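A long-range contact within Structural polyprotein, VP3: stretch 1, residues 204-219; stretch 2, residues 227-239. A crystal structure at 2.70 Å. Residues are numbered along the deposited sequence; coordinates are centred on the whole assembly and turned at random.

Stretch 1 204-219: RVPFVSNKMFLKTAGI
Stretch 2 227-239: NWNFHESFSGFLC

Stretch 1 leaves a strand at Val205, runs through a loop, forms a short strand at Leu214-Lys215 (phi/psi -115/155 and -65/160) and turns at Gly218 (62/-135). Stretch 2 begins at Asn227, just before a helical turn, Trp228-His231, and passes through Glu232 (-82/7), Ser233 (-118/8), Phe234 (-130/-38) and Ser235 (81/-14) into the strand Gly236-Cys239. The two stretches run in broadly opposite directions without a regular ladder: CA atoms pair Val205 with Leu238 (9.5 Å), Ser209 with Ser235 (6.0 Å), Lys215 with Ser233 (4.5 Å), Ala217 with Asn229 (5.9 Å) and Gly218 with Phe230 (4.8 Å), the last two pairs advancing in the same sense.

Two hydrogen bonds join them. Lys215 N donates to Glu232 O (3.0 Å), and Gly218 N to Ser233 OG (3.2 Å, 163°). Ser233 (chi1 m) in turn donates from OG to Asn229 O at 2.6 Å, so one hydroxyl ties the turn at Gly218 to the helix. The positive phi of Gly218 favours glycine, and its O lies 3.4 Å from Phe230 CA in a CA-H...O contact.

Lys215 (m, t, t, p) extends over Glu232 (m, m), its NZ forming a long salt bridge to Glu232 OE1 (3.9 Å). The CB of Leu214 (m, t) points toward stretch 2, and its methyl CD1 packs against Ser235 CB (3.4 Å) and Phe234 C (3.6 Å). Ala217 CB meets Asn229 (m) CB at 3.6 Å, a close approach that the short alanine side chain accommodates. Ile219 (t, p) CD1 approaches Phe230 (t, chi2 74°) CE1 (3.8 Å), an apolar contact.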

# COMPACT_ATOMS: atom_id res chain seq x y z
N ARG B 204 0.03 -45.55 33.05
CA ARG B 204 0.59 -44.52 32.18
C ARG B 204 1.98 -44.15 32.66
O ARG B 204 2.16 -43.70 33.79
CB ARG B 204 -0.31 -43.29 32.18
CG ARG B 204 -1.76 -43.58 31.82
CD ARG B 204 -2.64 -42.34 31.87
NE ARG B 204 -2.29 -41.35 30.86
CZ ARG B 204 -1.39 -40.39 31.04
NH1 ARG B 204 -0.74 -40.28 32.19
NH2 ARG B 204 -1.13 -39.53 30.05
N VAL B 205 2.97 -44.35 31.80
CA VAL B 205 4.35 -44.04 32.16
C VAL B 205 4.89 -42.85 31.37
O VAL B 205 5.22 -42.96 30.19
CB VAL B 205 5.28 -45.26 31.91
CG1 VAL B 205 6.67 -44.97 32.44
CG2 VAL B 205 4.70 -46.49 32.58
N PRO B 206 4.98 -41.67 32.02
CA PRO B 206 5.49 -40.47 31.37
C PRO B 206 6.93 -40.67 30.88
O PRO B 206 7.62 -41.58 31.33
CB PRO B 206 5.40 -39.42 32.47
CG PRO B 206 4.20 -39.86 33.24
CD PRO B 206 4.42 -41.35 33.34
N PHE B 207 7.37 -39.82 29.97
CA PHE B 207 8.72 -39.93 29.42
C PHE B 207 9.77 -39.53 30.45
O PHE B 207 9.79 -38.39 30.92
CB PHE B 207 8.86 -39.04 28.19
CG PHE B 207 10.14 -39.25 27.43
CD1 PHE B 207 10.29 -40.35 26.58
CD2 PHE B 207 11.20 -38.36 27.56
CE1 PHE B 207 11.47 -40.55 25.87
CE2 PHE B 207 12.38 -38.55 26.85
CZ PHE B 207 12.52 -39.64 26.01
N VAL B 208 10.63 -40.47 30.81
CA VAL B 208 11.71 -40.21 31.76
C VAL B 208 13.02 -40.75 31.21
O VAL B 208 13.15 -41.94 30.94
CB VAL B 208 11.43 -40.85 33.14
CG1 VAL B 208 10.24 -40.18 33.80
CG2 VAL B 208 11.19 -42.35 32.99
N SER B 209 13.99 -39.85 31.04
CA SER B 209 15.29 -40.23 30.51
C SER B 209 16.24 -39.05 30.65
O SER B 209 15.82 -37.93 30.91
CB SER B 209 15.15 -40.61 29.03
OG SER B 209 16.38 -41.02 28.48
N ASN B 210 17.54 -39.31 30.49
CA ASN B 210 18.54 -38.26 30.58
C ASN B 210 18.77 -37.72 29.17
O ASN B 210 19.72 -36.99 28.91
CB ASN B 210 19.84 -38.80 31.19
CG ASN B 210 20.43 -39.93 30.38
OD1 ASN B 210 19.72 -40.82 29.91
ND2 ASN B 210 21.75 -39.90 30.21
N LYS B 211 17.87 -38.11 28.27
CA LYS B 211 17.91 -37.67 26.89
C LYS B 211 16.59 -36.97 26.59
O LYS B 211 15.58 -37.23 27.25
CB LYS B 211 18.06 -38.87 25.95
CG LYS B 211 19.30 -39.68 26.20
CD LYS B 211 19.37 -40.87 25.26
CE LYS B 211 20.54 -41.77 25.62
NZ LYS B 211 20.45 -42.25 27.03
N MET B 212 16.61 -36.09 25.61
CA MET B 212 15.41 -35.35 25.23
C MET B 212 14.48 -36.24 24.42
O MET B 212 13.25 -36.15 24.52
CB MET B 212 15.79 -34.13 24.42
CG MET B 212 16.60 -33.10 25.18
SD MET B 212 16.79 -31.61 24.21
CE MET B 212 15.77 -30.49 25.15
N PHE B 213 15.07 -37.11 23.60
CA PHE B 213 14.33 -38.03 22.75
C PHE B 213 15.08 -39.36 22.73
O PHE B 213 16.28 -39.40 23.00
CB PHE B 213 14.26 -37.50 21.32
CG PHE B 213 13.67 -36.12 21.19
CD1 PHE B 213 12.30 -35.92 21.34
CD2 PHE B 213 14.48 -35.04 20.88
CE1 PHE B 213 11.74 -34.65 21.18
CE2 PHE B 213 13.93 -33.77 20.72
CZ PHE B 213 12.57 -33.57 20.86
N LEU B 214 14.37 -40.44 22.42
CA LEU B 214 14.98 -41.76 22.34
C LEU B 214 14.90 -42.27 20.90
O LEU B 214 14.04 -41.85 20.14
CB LEU B 214 14.26 -42.74 23.28
CG LEU B 214 14.49 -42.55 24.78
CD1 LEU B 214 13.60 -43.49 25.56
CD2 LEU B 214 15.95 -42.81 25.11
N LYS B 215 15.81 -43.17 20.54
CA LYS B 215 15.84 -43.70 19.19
C LYS B 215 14.60 -44.53 18.88
O LYS B 215 13.90 -44.98 19.79
CB LYS B 215 17.11 -44.55 18.99
CG LYS B 215 18.40 -43.72 18.97
CD LYS B 215 19.61 -44.57 18.58
CE LYS B 215 20.85 -43.71 18.35
NZ LYS B 215 21.33 -43.04 19.58
N THR B 216 14.32 -44.72 17.60
CA THR B 216 13.14 -45.47 17.18
C THR B 216 13.49 -46.79 16.50
O THR B 216 12.62 -47.45 15.93
CB THR B 216 12.27 -44.65 16.21
OG1 THR B 216 13.02 -44.38 15.02
CG2 THR B 216 11.83 -43.34 16.86
N ALA B 217 14.75 -47.19 16.57
CA ALA B 217 15.21 -48.43 15.95
C ALA B 217 14.49 -49.64 16.53
O ALA B 217 14.05 -50.53 15.80
CB ALA B 217 16.72 -48.57 16.14
N GLY B 218 14.36 -49.66 17.86
CA GLY B 218 13.70 -50.78 18.51
C GLY B 218 14.37 -52.14 18.32
O GLY B 218 15.59 -52.26 18.46
N ILE B 219 13.57 -53.15 18.01
CA ILE B 219 14.08 -54.52 17.83
C ILE B 219 14.62 -54.79 16.43
O ILE B 219 15.24 -55.82 16.18
CB ILE B 219 12.96 -55.56 18.13
CG1 ILE B 219 13.55 -56.96 18.31
CG2 ILE B 219 11.92 -55.54 17.02
CD1 ILE B 219 14.42 -57.10 19.55
N ASN B 227 22.78 -55.03 19.42
CA ASN B 227 21.73 -54.86 20.42
C ASN B 227 21.82 -53.50 21.10
O ASN B 227 21.18 -53.27 22.12
CB ASN B 227 21.83 -55.98 21.47
CG ASN B 227 23.06 -55.85 22.34
OD1 ASN B 227 24.17 -55.65 21.85
ND2 ASN B 227 22.87 -55.96 23.65
N TRP B 228 22.61 -52.60 20.53
CA TRP B 228 22.77 -51.28 21.12
C TRP B 228 21.64 -50.30 20.84
O TRP B 228 21.25 -49.53 21.71
CB TRP B 228 24.08 -50.62 20.69
CG TRP B 228 24.39 -49.41 21.52
CD1 TRP B 228 24.73 -49.39 22.84
CD2 TRP B 228 24.40 -48.04 21.08
NE1 TRP B 228 24.95 -48.10 23.25
CE2 TRP B 228 24.76 -47.25 22.19
CE3 TRP B 228 24.15 -47.41 19.85
CZ2 TRP B 228 24.86 -45.86 22.12
CZ3 TRP B 228 24.26 -46.02 19.78
CH2 TRP B 228 24.62 -45.26 20.91
N ASN B 229 21.14 -50.32 19.61
CA ASN B 229 20.05 -49.42 19.25
C ASN B 229 18.81 -49.81 20.01
O ASN B 229 17.95 -48.97 20.29
CB ASN B 229 19.76 -49.48 17.75
CG ASN B 229 20.87 -48.88 16.92
OD1 ASN B 229 21.26 -47.73 17.11
ND2 ASN B 229 21.39 -49.67 15.98
N PHE B 230 18.72 -51.09 20.36
CA PHE B 230 17.59 -51.61 21.11
C PHE B 230 17.50 -50.92 22.46
O PHE B 230 16.45 -50.43 22.85
CB PHE B 230 17.76 -53.12 21.31
CG PHE B 230 16.66 -53.73 22.13
CD1 PHE B 230 15.40 -53.93 21.58
CD2 PHE B 230 16.89 -54.08 23.45
CE1 PHE B 230 14.37 -54.46 22.35
CE2 PHE B 230 15.87 -54.62 24.23
CZ PHE B 230 14.61 -54.81 23.68
N HIS B 231 18.63 -50.88 23.17
CA HIS B 231 18.68 -50.25 24.48
C HIS B 231 18.51 -48.74 24.42
O HIS B 231 18.02 -48.12 25.36
CB HIS B 231 20.00 -50.59 25.17
CG HIS B 231 20.15 -52.05 25.50
ND1 HIS B 231 19.30 -52.70 26.36
CD2 HIS B 231 21.05 -52.97 25.08
CE1 HIS B 231 19.66 -53.97 26.46
NE2 HIS B 231 20.72 -54.16 25.69
N GLU B 232 18.90 -48.16 23.29
CA GLU B 232 18.79 -46.72 23.09
C GLU B 232 17.39 -46.30 22.66
O GLU B 232 17.16 -45.13 22.34
CB GLU B 232 19.80 -46.27 22.03
CG GLU B 232 21.25 -46.40 22.45
CD GLU B 232 21.61 -45.44 23.57
OE1 GLU B 232 21.57 -44.21 23.34
OE2 GLU B 232 21.93 -45.92 24.68
N SER B 233 16.45 -47.24 22.67
CA SER B 233 15.09 -46.95 22.25
C SER B 233 14.00 -47.12 23.31
O SER B 233 12.82 -47.02 22.98
CB SER B 233 14.72 -47.83 21.05
OG SER B 233 15.68 -47.75 20.02
N PHE B 234 14.36 -47.36 24.57
CA PHE B 234 13.30 -47.59 25.56
C PHE B 234 13.24 -46.86 26.89
O PHE B 234 12.15 -46.53 27.34
CB PHE B 234 13.17 -49.10 25.77
CG PHE B 234 12.67 -49.83 24.56
CD1 PHE B 234 11.36 -49.68 24.14
CD2 PHE B 234 13.53 -50.60 23.79
CE1 PHE B 234 10.90 -50.29 22.98
CE2 PHE B 234 13.09 -51.22 22.63
CZ PHE B 234 11.77 -51.06 22.22
N SER B 235 14.37 -46.62 27.55
CA SER B 235 14.36 -45.89 28.83
C SER B 235 14.01 -46.72 30.06
O SER B 235 14.21 -46.26 31.19
CB SER B 235 13.40 -44.70 28.78
OG SER B 235 12.10 -45.08 29.21
N GLY B 236 13.46 -47.91 29.87
CA GLY B 236 13.11 -48.73 31.02
C GLY B 236 12.22 -49.90 30.66
O GLY B 236 12.13 -50.28 29.49
N PHE B 237 11.56 -50.47 31.66
CA PHE B 237 10.69 -51.61 31.43
C PHE B 237 9.70 -51.84 32.56
O PHE B 237 9.88 -51.37 33.68
CB PHE B 237 11.54 -52.87 31.22
CG PHE B 237 12.29 -53.31 32.45
CD1 PHE B 237 11.69 -54.13 33.41
CD2 PHE B 237 13.61 -52.91 32.66
CE1 PHE B 237 12.38 -54.54 34.55
CE2 PHE B 237 14.31 -53.31 33.81
CZ PHE B 237 13.69 -54.12 34.75
N LEU B 238 8.63 -52.57 32.24
CA LEU B 238 7.60 -52.91 33.21
C LEU B 238 7.78 -54.39 33.52
O LEU B 238 8.22 -55.15 32.66
CB LEU B 238 6.20 -52.68 32.65
CG LEU B 238 5.70 -51.26 32.48
CD1 LEU B 238 4.34 -51.28 31.83
CD2 LEU B 238 5.59 -50.58 33.83
N CYS B 239 7.43 -54.79 34.73
CA CYS B 239 7.57 -56.19 35.11
C CYS B 239 6.31 -56.67 35.82
O CYS B 239 5.87 -56.06 36.80
CB CYS B 239 8.79 -56.35 36.01
SG CYS B 239 9.29 -58.05 36.27